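Local coordinates for adhesion G-protein coupled receptor G6 (Danio rerio, PDB 6V55) that is an adhesion G-protein coupled receptor whose calcium-binding extracellular region probably works in cell adhesion and in signalling for myelination, at residues Q36-A39 with G40-V43; D298-H301 with S302-T305; H278-S282 with S283-A287; S572-A575 with Q576-A579; Q514-A517 with M518-V522. All blocks are in the same frame, centred on the assembly; numbering follows the deposited sequence.

Interaction 1 of 5, residues Q36-A39 with G40-V43; sequences QAPA and GFIV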
loop_
_atom_site.group_PDB
_atom_site.type_symbol
_atom_site.label_atom_id
_atom_site.label_comp_id
_atom_site.label_asym_id
_atom_site.label_seq_id
_atom_site.Cartn_x
_atom_site.Cartn_y
_atom_site.Cartn_z
ATOM N N GLN A 36 10.112 -5.937 -8.548
ATOM C CA GLN A 36 10.320 -6.700 -9.771
ATOM C C GLN A 36 11.536 -7.603 -9.652
ATOM O O GLN A 36 12.623 -7.156 -9.269
ATOM C CB GLN A 36 10.471 -5.796 -10.983
ATOM C CG GLN A 36 10.317 -6.564 -12.267
ATOM C CD GLN A 36 9.932 -5.681 -13.416
ATOM O OE1 GLN A 36 9.273 -6.127 -14.362
ATOM N NE2 GLN A 36 10.322 -4.407 -13.339
ATOM N N ALA A 37 11.336 -8.869 -9.983
ATOM C CA ALA A 37 12.330 -9.919 -10.039
ATOM C C ALA A 37 12.554 -10.335 -11.495
ATOM O O ALA A 37 11.698 -10.082 -12.353
ATOM C CB ALA A 37 11.845 -11.113 -9.197
ATOM N N PRO A 38 13.718 -10.983 -11.828
ATOM C CA PRO A 38 13.882 -11.536 -13.187
ATOM C C PRO A 38 12.988 -12.745 -13.453
ATOM O O PRO A 38 12.299 -13.226 -12.543
ATOM C CB PRO A 38 15.365 -11.920 -13.236
ATOM C CG PRO A 38 15.776 -12.057 -11.792
ATOM C CD PRO A 38 14.990 -11.023 -11.074
ATOM N N ALA A 39 13.058 -13.283 -14.681
ATOM C CA ALA A 39 11.992 -14.112 -15.252
ATOM C C ALA A 39 11.805 -15.467 -14.571
ATOM O O ALA A 39 10.727 -16.060 -14.707
ATOM C CB ALA A 39 12.247 -14.334 -16.745
ATOM N N GLY A 40 12.790 -15.954 -13.818
ATOM C CA GLY A 40 12.635 -17.256 -13.187
ATOM C C GLY A 40 12.349 -17.213 -11.700
ATOM O O GLY A 40 12.516 -18.213 -10.992
ATOM N N PHE A 41 11.915 -16.052 -11.210
ATOM C CA PHE A 41 11.755 -15.818 -9.782
ATOM C C PHE A 41 10.352 -15.288 -9.511
ATOM O O PHE A 41 9.690 -14.754 -10.398
ATOM C CB PHE A 41 12.831 -14.846 -9.268
ATOM C CG PHE A 41 14.223 -15.425 -9.286
ATOM C CD1 PHE A 41 15.026 -15.333 -10.420
ATOM C CD2 PHE A 41 14.728 -16.061 -8.161
ATOM C CE1 PHE A 41 16.306 -15.882 -10.431
ATOM C CE2 PHE A 41 15.994 -16.632 -8.156
ATOM C CZ PHE A 41 16.791 -16.536 -9.289
ATOM N N ILE A 42 9.876 -15.492 -8.285
ATOM C CA ILE A 42 8.655 -14.854 -7.813
ATOM C C ILE A 42 9.006 -13.988 -6.601
ATOM O O ILE A 42 10.103 -14.073 -6.053
ATOM C CB ILE A 42 7.541 -15.868 -7.472
ATOM C CG1 ILE A 42 7.949 -16.774 -6.309
ATOM C CG2 ILE A 42 7.172 -16.693 -8.676
ATOM C CD1 ILE A 42 6.766 -17.482 -5.667
ATOM N N VAL A 43 8.069 -13.137 -6.191
ATOM C CA VAL A 43 8.293 -12.215 -5.080
ATOM C C VAL A 43 7.440 -12.656 -3.893
ATOM O O VAL A 43 6.229 -12.877 -4.031
ATOM C CB VAL A 43 7.975 -10.762 -5.477
ATOM C CG1 VAL A 43 8.236 -9.833 -4.310
ATOM C CG2 VAL A 43 8.786 -10.337 -6.702
#
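Pro-38 and Phe-41 meet at a tight turn, the proline ring set obliquely to the phenyl ring, near its CD1. CG of Pro-38 makes the approach, lying 3.6 Å from CD1 of Phe-41. Phe-41 carries its CG opposite its own carbonyl carbon and beside its backbone N (chi1 -68°), which swings the ring back along the turn to the proline.

A second apolar contact forms further from the turn, between the two arms. The methyl of Ala-37 points across to the returning chain and is touched by two residues there: CB of Phe-41 at 3.9 Å and CG2 of Val-43 at 4.0 Å. With CG1 of Val-43 anti to the backbone N (chi1 -179°), CG2 is the branch left facing the alanine.

The backbone between them is a type I beta turn from Pro-38 to Phe-41, with Ala-39 and Gly-40 at its corners. It is closed by the amide N of Phe-41 bonding to O of Pro-38 over 3.1 Å, moderately bent at 144°.

This is a plain turn of the CUB domain, carrying the chain from strand 30-36 into strand 41-51, which belong to different sheets. Ala-37 and Pro-38 rest on Gln-112 and Phe-41 on Ala-114, both of strand 105-114, while Asn-89 gives a side-chain hydrogen bond to O of Ala-37. Val-43 turns its side chain to Met-91 of strand 90-96, and its amide is hydrogen-bonded to Ser-86.

Interaction 2 of 5, residues D298-H301 with S302-T305; sequences DWDH and SYWT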
loop_
_atom_site.group_PDB
_atom_site.type_symbol
_atom_site.label_atom_id
_atom_site.label_comp_id
_atom_site.label_asym_id
_atom_site.label_seq_id
_atom_site.Cartn_x
_atom_site.Cartn_y
_atom_site.Cartn_z
ATOM N N ASP A 298 17.135 -35.062 -4.924
ATOM C CA ASP A 298 15.737 -34.655 -4.964
ATOM C C ASP A 298 15.549 -33.603 -6.051
ATOM O O ASP A 298 16.501 -32.926 -6.454
ATOM C CB ASP A 298 15.292 -34.112 -3.594
ATOM C CG ASP A 298 13.789 -33.941 -3.480
ATOM O OD1 ASP A 298 13.035 -34.819 -3.941
ATOM O OD2 ASP A 298 13.358 -32.904 -2.930
ATOM N N TRP A 299 14.316 -33.498 -6.545
ATOM C CA TRP A 299 13.944 -32.509 -7.547
ATOM C C TRP A 299 13.724 -31.164 -6.885
ATOM O O TRP A 299 12.609 -30.803 -6.492
ATOM C CB TRP A 299 12.694 -32.948 -8.293
ATOM C CG TRP A 299 12.498 -32.319 -9.644
ATOM C CD1 TRP A 299 11.414 -31.594 -10.039
ATOM C CD2 TRP A 299 13.327 -32.466 -10.818
ATOM N NE1 TRP A 299 11.539 -31.233 -11.357
ATOM C CE2 TRP A 299 12.701 -31.754 -11.859
ATOM C CE3 TRP A 299 14.556 -33.090 -11.074
ATOM C CZ2 TRP A 299 13.256 -31.644 -13.130
ATOM C CZ3 TRP A 299 15.103 -32.993 -12.354
ATOM C CH2 TRP A 299 14.452 -32.269 -13.360
ATOM N N ASP A 300 14.807 -30.415 -6.801
ATOM C CA ASP A 300 14.945 -29.267 -5.934
ATOM C C ASP A 300 16.234 -28.618 -6.394
ATOM O O ASP A 300 17.212 -29.325 -6.661
ATOM C CB ASP A 300 15.005 -29.700 -4.465
ATOM C CG ASP A 300 14.849 -28.553 -3.505
ATOM O OD1 ASP A 300 15.758 -27.684 -3.438
ATOM O OD2 ASP A 300 13.814 -28.537 -2.804
ATOM N N HIS A 301 16.214 -27.287 -6.514
ATOM C CA HIS A 301 17.260 -26.571 -7.231
ATOM C C HIS A 301 18.616 -26.640 -6.547
ATOM O O HIS A 301 19.635 -26.603 -7.246
ATOM C CB HIS A 301 16.872 -25.117 -7.393
ATOM C CG HIS A 301 15.862 -24.884 -8.459
ATOM N ND1 HIS A 301 16.201 -24.802 -9.794
ATOM C CD2 HIS A 301 14.523 -24.693 -8.392
ATOM C CE1 HIS A 301 15.111 -24.578 -10.504
ATOM N NE2 HIS A 301 14.079 -24.508 -9.678
ATOM N N SER A 302 18.641 -26.819 -5.216
ATOM C CA SER A 302 19.894 -26.955 -4.477
ATOM C C SER A 302 20.668 -28.237 -4.821
ATOM O O SER A 302 21.875 -28.298 -4.551
ATOM C CB SER A 302 19.611 -26.914 -2.970
ATOM O OG SER A 302 18.626 -27.869 -2.595
ATOM N N TYR A 303 20.008 -29.243 -5.425
ATOM C CA TYR A 303 20.616 -30.518 -5.807
ATOM C C TYR A 303 21.195 -30.537 -7.224
ATOM O O TYR A 303 21.906 -31.489 -7.561
ATOM C CB TYR A 303 19.580 -31.649 -5.706
ATOM C CG TYR A 303 19.121 -32.038 -4.307
ATOM C CD1 TYR A 303 18.123 -31.330 -3.654
ATOM C CD2 TYR A 303 19.657 -33.147 -3.660
ATOM C CE1 TYR A 303 17.687 -31.698 -2.378
ATOM C CE2 TYR A 303 19.235 -33.523 -2.380
ATOM C CZ TYR A 303 18.247 -32.794 -1.756
ATOM O OH TYR A 303 17.826 -33.186 -0.510
ATOM N N TRP A 304 20.911 -29.525 -8.059
ATOM C CA TRP A 304 21.159 -29.593 -9.500
ATOM C C TRP A 304 21.855 -28.335 -10.016
ATOM O O TRP A 304 21.801 -27.267 -9.402
ATOM C CB TRP A 304 19.843 -29.766 -10.289
ATOM C CG TRP A 304 19.103 -31.050 -10.039
ATOM C CD1 TRP A 304 18.160 -31.293 -9.071
ATOM C CD2 TRP A 304 19.240 -32.267 -10.774
ATOM N NE1 TRP A 304 17.710 -32.596 -9.156
ATOM C CE2 TRP A 304 18.355 -33.211 -10.197
ATOM C CE3 TRP A 304 20.026 -32.653 -11.863
ATOM C CZ2 TRP A 304 18.234 -34.510 -10.682
ATOM C CZ3 TRP A 304 19.918 -33.946 -12.335
ATOM C CH2 TRP A 304 19.029 -34.863 -11.742
ATOM N N THR A 305 22.509 -28.471 -11.175
ATOM C CA THR A 305 22.863 -27.331 -12.029
ATOM C C THR A 305 22.120 -27.518 -13.343
ATOM O O THR A 305 22.589 -28.222 -14.245
ATOM C CB THR A 305 24.362 -27.212 -12.288
ATOM O OG1 THR A 305 24.797 -28.278 -13.144
ATOM C CG2 THR A 305 25.117 -27.260 -11.003
#
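Trp-299 and Trp-304 form a local T-shaped aromatic pair beside a short 3-10 turn in the pentraxin-like domain, where the chain enters the weakly bonded strand 304-305 that pairs with strand 133-134. The edge of the six-membered ring of Trp-299 points at the face of the five-membered ring of Trp-304, with the planes at 74°. Trp-299 is also the middle residue of an inverse gamma turn, and its own ring packs against Tyr-271. The indole of Trp-304 is fixed from a second direction, since its NE1 donates to O of Asp-298 at 3.0 Å, from above the carbonyl plane.

Tyr-303 also packs on Asp-298. The CB of Asp-298 sits over the ring face in a CH-pi contact, 3.8 Å from the ring centroid of Tyr-303, while the aspartate carboxylate turns elsewhere, to a salt bridge with Arg-118.

Backbone bonds close the turn, from N of Tyr-303 to O of Asp-300 and from N of Trp-304 to O of His-301. Asp-300 adds a side-chain clasp: with CG anti to the backbone N (chi1 -168°), its carboxylate reaches forward to Ser-302, whose OG donates to OD1 of Asp-300 over 3.0 Å from above the carboxylate plane.

Interaction 3 of 5, residues H278-S282 with S283-A287; sequences HAMLS and SELSA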
loop_
_atom_site.group_PDB
_atom_site.type_symbol
_atom_site.label_atom_id
_atom_site.label_comp_id
_atom_site.label_asym_id
_atom_site.label_seq_id
_atom_site.Cartn_x
_atom_site.Cartn_y
_atom_site.Cartn_z
ATOM N N HIS A 278 17.974 -47.036 -0.895
ATOM C CA HIS A 278 17.478 -48.391 -0.741
ATOM C C HIS A 278 16.532 -48.688 -1.887
ATOM O O HIS A 278 16.030 -47.774 -2.551
ATOM C CB HIS A 278 16.754 -48.577 0.599
ATOM C CG HIS A 278 15.822 -47.454 0.940
ATOM N ND1 HIS A 278 16.252 -46.280 1.529
ATOM C CD2 HIS A 278 14.485 -47.319 0.772
ATOM C CE1 HIS A 278 15.222 -45.472 1.704
ATOM N NE2 HIS A 278 14.137 -46.081 1.258
ATOM N N ALA A 279 16.297 -49.975 -2.122
ATOM C CA ALA A 279 15.276 -50.382 -3.072
ATOM C C ALA A 279 13.967 -50.605 -2.344
ATOM O O ALA A 279 13.921 -51.314 -1.333
ATOM C CB ALA A 279 15.658 -51.647 -3.810
ATOM N N MET A 280 12.903 -50.026 -2.887
ATOM C CA MET A 280 11.616 -49.984 -2.221
ATOM C C MET A 280 10.766 -51.196 -2.568
ATOM O O MET A 280 10.759 -51.665 -3.715
ATOM C CB MET A 280 10.878 -48.708 -2.608
ATOM C CG MET A 280 11.564 -47.459 -2.127
ATOM S SD MET A 280 10.398 -46.102 -2.016
ATOM C CE MET A 280 11.333 -44.788 -2.787
ATOM N N LEU A 281 10.024 -51.680 -1.567
ATOM C CA LEU A 281 8.993 -52.683 -1.789
ATOM C C LEU A 281 7.810 -52.077 -2.550
ATOM O O LEU A 281 7.681 -50.853 -2.697
ATOM C CB LEU A 281 8.500 -53.265 -0.462
ATOM C CG LEU A 281 9.372 -54.149 0.447
ATOM C CD1 LEU A 281 10.268 -55.085 -0.362
ATOM C CD2 LEU A 281 10.179 -53.320 1.472
ATOM N N SER A 282 6.921 -52.957 -3.022
ATOM C CA SER A 282 5.736 -52.492 -3.744
ATOM C C SER A 282 4.738 -51.810 -2.808
ATOM O O SER A 282 4.050 -50.864 -3.224
ATOM C CB SER A 282 5.081 -53.658 -4.482
ATOM O OG SER A 282 3.721 -53.410 -4.797
ATOM N N SER A 283 4.675 -52.275 -1.551
ATOM C CA SER A 283 3.943 -51.579 -0.498
ATOM C C SER A 283 4.517 -50.181 -0.243
ATOM O O SER A 283 3.763 -49.207 -0.100
ATOM C CB SER A 283 3.981 -52.436 0.766
ATOM O OG SER A 283 3.219 -51.876 1.821
ATOM N N GLU A 284 5.851 -50.062 -0.230
ATOM C CA GLU A 284 6.508 -48.762 -0.090
ATOM C C GLU A 284 6.362 -47.914 -1.347
ATOM O O GLU A 284 6.327 -46.682 -1.264
ATOM C CB GLU A 284 7.989 -48.963 0.239
ATOM C CG GLU A 284 8.698 -47.761 0.838
ATOM C CD GLU A 284 9.962 -48.158 1.580
ATOM O OE1 GLU A 284 10.113 -49.361 1.895
ATOM O OE2 GLU A 284 10.803 -47.273 1.845
ATOM N N LEU A 285 6.262 -48.543 -2.515
ATOM C CA LEU A 285 6.105 -47.782 -3.746
ATOM C C LEU A 285 4.676 -47.276 -3.952
ATOM O O LEU A 285 4.457 -46.435 -4.832
ATOM C CB LEU A 285 6.555 -48.632 -4.953
ATOM C CG LEU A 285 8.057 -48.677 -5.282
ATOM C CD1 LEU A 285 8.391 -49.763 -6.268
ATOM C CD2 LEU A 285 8.543 -47.343 -5.818
ATOM N N SER A 286 3.706 -47.759 -3.162
ATOM C CA SER A 286 2.313 -47.330 -3.275
ATOM C C SER A 286 1.961 -46.190 -2.324
ATOM O O SER A 286 0.983 -45.475 -2.578
ATOM C CB SER A 286 1.372 -48.527 -3.050
ATOM O OG SER A 286 0.994 -48.665 -1.690
ATOM N N ALA A 287 2.740 -45.997 -1.249
ATOM C CA ALA A 287 2.670 -44.815 -0.393
ATOM C C ALA A 287 3.636 -43.719 -0.837
ATOM O O ALA A 287 4.085 -42.910 -0.010
ATOM C CB ALA A 287 2.937 -45.200 1.063
#
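Met-280 and Leu-281 pack against Glu-284 and Leu-285 in the short, weakly bonded helix 282-286 of the pentraxin-like domain, just after strand 268-276 ends. Ser-283 comes first in the second segment, its carbonyl O taken up by Ser-286.

Glu-284 follows with an extended side chain, CG anti to the backbone N (chi1 -161°), which runs back over the preceding loop. Its CG lies 3.7 Å from SD of Met-280, the two chains crossing at about a right angle. At the far end OE2 of Glu-284 stands 3.6 Å from NE2 of His-278, with ring and carboxylate planes 38° apart, while OE1 faces CD2 of Leu-281. Replacing the glutamate with an alanine would probably uncover SD of Met-280 on this side and leave the imidazole without its nearby carboxylate.

Leu-285 turns inward. Its CG meets CB of Met-280 at 3.9 Å, and beyond the segments it packs on Cys-212 and Tyr-230 of neighbouring strands. Its amide N bonds to O of Leu-281 over a short 2.7 Å, though bent at 135°, the i to i+4 bond of this turn. Ser-286 ends the contact by folding its hydroxyl back, OG donating to O of Ser-283 at 3.2 Å.

Interaction 4 of 5, residues S572-A575 with Q576-A579; sequences SEDA and QKDA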
loop_
_atom_site.group_PDB
_atom_site.type_symbol
_atom_site.label_atom_id
_atom_site.label_comp_id
_atom_site.label_asym_id
_atom_site.label_seq_id
_atom_site.Cartn_x
_atom_site.Cartn_y
_atom_site.Cartn_z
ATOM N N SER A 572 1.003 29.585 6.896
ATOM C CA SER A 572 1.612 30.759 6.278
ATOM C C SER A 572 1.002 32.039 6.841
ATOM O O SER A 572 -0.098 32.036 7.403
ATOM C CB SER A 572 1.423 30.736 4.763
ATOM O OG SER A 572 0.112 31.167 4.424
ATOM N N GLU A 573 1.750 33.138 6.703
ATOM C CA GLU A 573 1.318 34.410 7.270
ATOM C C GLU A 573 0.083 34.967 6.565
ATOM O O GLU A 573 -0.730 35.657 7.197
ATOM C CB GLU A 573 2.467 35.413 7.219
ATOM C CG GLU A 573 3.582 35.133 8.213
ATOM C CD GLU A 573 3.909 36.351 9.059
ATOM O OE1 GLU A 573 3.318 37.426 8.796
ATOM O OE2 GLU A 573 4.748 36.231 9.986
ATOM N N ASP A 574 -0.107 34.643 5.281
ATOM C CA ASP A 574 -1.313 35.089 4.595
ATOM C C ASP A 574 -2.522 34.221 4.921
ATOM O O ASP A 574 -3.658 34.703 4.821
ATOM C CB ASP A 574 -1.075 35.144 3.084
ATOM C CG ASP A 574 -0.794 36.560 2.599
ATOM O OD1 ASP A 574 -0.352 37.382 3.440
ATOM O OD2 ASP A 574 -1.007 36.846 1.393
ATOM N N ALA A 575 -2.305 32.973 5.343
ATOM C CA ALA A 575 -3.424 32.127 5.747
ATOM C C ALA A 575 -3.999 32.565 7.091
ATOM O O ALA A 575 -5.224 32.611 7.266
ATOM C CB ALA A 575 -2.980 30.667 5.799
ATOM N N GLN A 576 -3.127 32.928 8.032
ATOM C CA GLN A 576 -3.574 33.317 9.361
ATOM C C GLN A 576 -4.261 34.673 9.377
ATOM O O GLN A 576 -5.132 34.880 10.229
ATOM C CB GLN A 576 -2.397 33.370 10.334
ATOM C CG GLN A 576 -1.542 32.161 10.349
ATOM C CD GLN A 576 -0.403 32.288 11.330
ATOM O OE1 GLN A 576 -0.603 32.665 12.489
ATOM N NE2 GLN A 576 0.804 31.959 10.880
ATOM N N LYS A 577 -3.895 35.582 8.441
ATOM C CA LYS A 577 -4.223 37.012 8.536
ATOM C C LYS A 577 -5.724 37.278 8.517
ATOM O O LYS A 577 -6.219 38.089 9.307
ATOM C CB LYS A 577 -3.541 37.799 7.410
ATOM C CG LYS A 577 -3.373 39.303 7.735
ATOM C CD LYS A 577 -2.489 40.073 6.718
ATOM C CE LYS A 577 -3.080 40.140 5.295
ATOM N NZ LYS A 577 -3.769 41.443 4.995
ATOM N N ASP A 578 -6.470 36.534 7.714
ATOM C CA ASP A 578 -7.917 36.677 7.704
ATOM C C ASP A 578 -8.592 36.009 8.900
ATOM O O ASP A 578 -9.669 36.451 9.307
ATOM C CB ASP A 578 -8.467 36.111 6.394
ATOM C CG ASP A 578 -8.508 37.146 5.290
ATOM O OD1 ASP A 578 -9.482 37.121 4.499
ATOM O OD2 ASP A 578 -7.580 37.991 5.234
ATOM N N ALA A 579 -7.993 34.968 9.476
ATOM C CA ALA A 579 -8.615 34.237 10.574
ATOM C C ALA A 579 -8.087 34.607 11.954
ATOM O O ALA A 579 -8.592 34.062 12.941
ATOM C CB ALA A 579 -8.434 32.729 10.382
#
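The backbone from Ser-572 to Ala-579 winds as the first turns of helix 573-593, opened by a firm bond from N of Gln-576 to O of Ser-572 (3.2 Å, 156°) and followed by a weak one from N of Lys-577 to O of Glu-573.

Gln-576 is the side chain that reaches back across this turn. Its CG stands anti to the carbonyl carbon (chi1 -51°) and the chain runs on extended, so that the aliphatic part passes alongside the carbonyl of Ser-572, with CG of Gln-576 3.3 Å from O of Ser-572. The amide end continues in the same direction, and NE2 finds its hydrogen-bond partner in O of Ser-571, one residue before the segment. Exchanging it for a valine would probably leave the Ser-571 carbonyl without this donor and the Ser-572 carbonyl less well covered.

Lys-577 follows on a different side of the helix. Its CB touches O of Glu-573 at 3.5 Å, and the rest bends off at its last two torsions, leaving NZ of Lys-577 5.5 Å from OD1 of Asp-574: opposite charges near each other but not in contact. Outside the segments, Ala-579 packs on Leu-537, Thr-538 and Val-541 of helix 534-550, whereas Gln-576 touches Leu-682 and Lys-577 touches Gln-684.

At the start of the turn Ser-572 folds its hydroxyl over the helix end, OG taking the amide of Ala-575 (N to OG 3.2 Å, 145°), the same amide also making a weak bond to O of Ser-572. That is the serine N-cap, the side chain standing in for a carbonyl that a preceding turn would have supplied.

Interaction 5 of 5, residues Q514-A517 with M518-V522; sequences QENA and MDVAV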
loop_
_atom_site.group_PDB
_atom_site.type_symbol
_atom_site.label_atom_id
_atom_site.label_comp_id
_atom_site.label_asym_id
_atom_site.label_seq_id
_atom_site.Cartn_x
_atom_site.Cartn_y
_atom_site.Cartn_z
ATOM N N GLN A 514 -23.463 20.939 22.657
ATOM C CA GLN A 514 -22.640 20.406 23.737
ATOM C C GLN A 514 -22.284 18.937 23.497
ATOM O O GLN A 514 -21.191 18.490 23.877
ATOM C CB GLN A 514 -23.373 20.585 25.067
ATOM C CG GLN A 514 -22.586 20.202 26.302
ATOM C CD GLN A 514 -21.266 20.929 26.394
ATOM O OE1 GLN A 514 -21.235 22.113 26.724
ATOM N NE2 GLN A 514 -20.165 20.227 26.121
ATOM N N GLU A 515 -23.154 18.184 22.821
ATOM C CA GLU A 515 -22.915 16.755 22.669
ATOM C C GLU A 515 -21.988 16.416 21.512
ATOM O O GLU A 515 -21.265 15.415 21.594
ATOM C CB GLU A 515 -24.247 16.017 22.521
ATOM C CG GLU A 515 -24.810 15.555 23.872
ATOM C CD GLU A 515 -25.342 16.708 24.726
ATOM O OE1 GLU A 515 -25.988 17.622 24.145
ATOM O OE2 GLU A 515 -25.116 16.695 25.967
ATOM N N ASN A 516 -21.950 17.236 20.461
ATOM C CA ASN A 516 -21.047 16.968 19.354
ATOM C C ASN A 516 -19.793 17.847 19.352
ATOM O O ASN A 516 -18.995 17.721 18.416
ATOM C CB ASN A 516 -21.805 17.058 18.020
ATOM C CG ASN A 516 -21.940 18.466 17.489
ATOM O OD1 ASN A 516 -22.221 19.395 18.231
ATOM N ND2 ASN A 516 -21.788 18.620 16.176
ATOM N N ALA A 517 -19.587 18.702 20.384
ATOM C CA ALA A 517 -18.460 19.645 20.404
ATOM C C ALA A 517 -17.113 18.935 20.484
ATOM O O ALA A 517 -16.146 19.357 19.831
ATOM C CB ALA A 517 -18.568 20.610 21.578
ATOM N N MET A 518 -17.037 17.863 21.280
ATOM C CA MET A 518 -15.812 17.075 21.365
ATOM C C MET A 518 -15.499 16.374 20.050
ATOM O O MET A 518 -14.327 16.258 19.683
ATOM C CB MET A 518 -15.931 16.058 22.499
ATOM C CG MET A 518 -14.601 15.601 23.098
ATOM S SD MET A 518 -13.414 16.947 23.227
ATOM C CE MET A 518 -11.862 16.124 23.389
ATOM N N ASP A 519 -16.532 15.956 19.307
ATOM C CA ASP A 519 -16.314 15.256 18.046
ATOM C C ASP A 519 -15.874 16.213 16.942
ATOM O O ASP A 519 -14.965 15.880 16.169
ATOM C CB ASP A 519 -17.582 14.509 17.638
ATOM C CG ASP A 519 -17.316 13.422 16.600
ATOM O OD1 ASP A 519 -16.727 12.371 16.978
ATOM O OD2 ASP A 519 -17.698 13.631 15.411
ATOM N N VAL A 520 -16.515 17.393 16.868
ATOM C CA VAL A 520 -16.174 18.430 15.891
ATOM C C VAL A 520 -14.739 18.920 16.096
ATOM O O VAL A 520 -13.959 19.015 15.138
ATOM C CB VAL A 520 -17.173 19.595 15.999
ATOM C CG1 VAL A 520 -16.703 20.827 15.237
ATOM C CG2 VAL A 520 -18.494 19.189 15.512
ATOM N N ALA A 521 -14.362 19.193 17.359
ATOM C CA ALA A 521 -13.049 19.747 17.665
ATOM C C ALA A 521 -11.931 18.763 17.359
ATOM O O ALA A 521 -10.878 19.177 16.868
ATOM C CB ALA A 521 -12.987 20.168 19.125
ATOM N N VAL A 522 -12.172 17.465 17.594
ATOM C CA VAL A 522 -11.198 16.416 17.295
ATOM C C VAL A 522 -10.969 16.308 15.785
ATOM O O VAL A 522 -9.818 16.252 15.328
ATOM C CB VAL A 522 -11.670 15.088 17.925
ATOM C CG1 VAL A 522 -11.115 13.905 17.245
ATOM C CG2 VAL A 522 -11.261 15.010 19.372
HETATM O O HOH W 1 -18.813 15.151 21.001
#
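Asn-516 and Val-520 bring their side chains together in this first turn of helix 517-527. A methyl of the valine, CG2, comes against the amide of the asparagine, 3.4 Å from ND2 of Asn-516, and the same methyl lies 3.3 Å from the backbone O of Asn-516. With CG1 anti to the backbone N (chi1 167°), CG2 is the branch of Val-520 turned back to the preceding residues.

The carbonyl of Asn-516 is gripped by the amide of Val-520 in a nearly straight bond, N to O 2.9 Å at 166°, the donor close to the C=O axis; the amide of Asp-519 adds a weak second bond. One residue on, N of Ala-521 donates to O of Ala-517, and the methyl of Ala-521 also rests on that oxygen.

The asparagine amide is positioned from further back: its OD1 accepts from N of Ser-513, and ND2 gives a weak bond to O of Thr-511. Farther out, Leu-547 of helix 534-550 covers Ala-517, Val-520 and Ala-521, while Met-518 and Ala-521 touch Thr-560 of helix 555-568, placing this turn among packed helices.

On another side of the turn, water 1 bridges the incoming chain and the helix: it donates to O of Glu-515 at a short 2.5 Å, a distance to be read with caution, and accepts from N of Asp-519 at 3.0 Å.

How the interactions relate
Along the chain the order is interaction 1, 3, 2, 5 and 4, and no two of them touch. Interaction 1 belongs to the CUB domain, whereas interactions 3 and 2 share the pentraxin-like domain, their centres about 23 Å apart, on helix 282-286 and at strand 304-305, which follow each other in the chain. The CUB turn nevertheless lies near interaction 2, nearest atoms about 7 Å apart. Interactions 5 and 4 sit on helices 517-527 and 573-593, centres about 25 Å apart, with helix 534-550 touching both. The widest separation, about 85 Å between the centres of interactions 3 and 4, reflects an elongated, multidomain extracellular region.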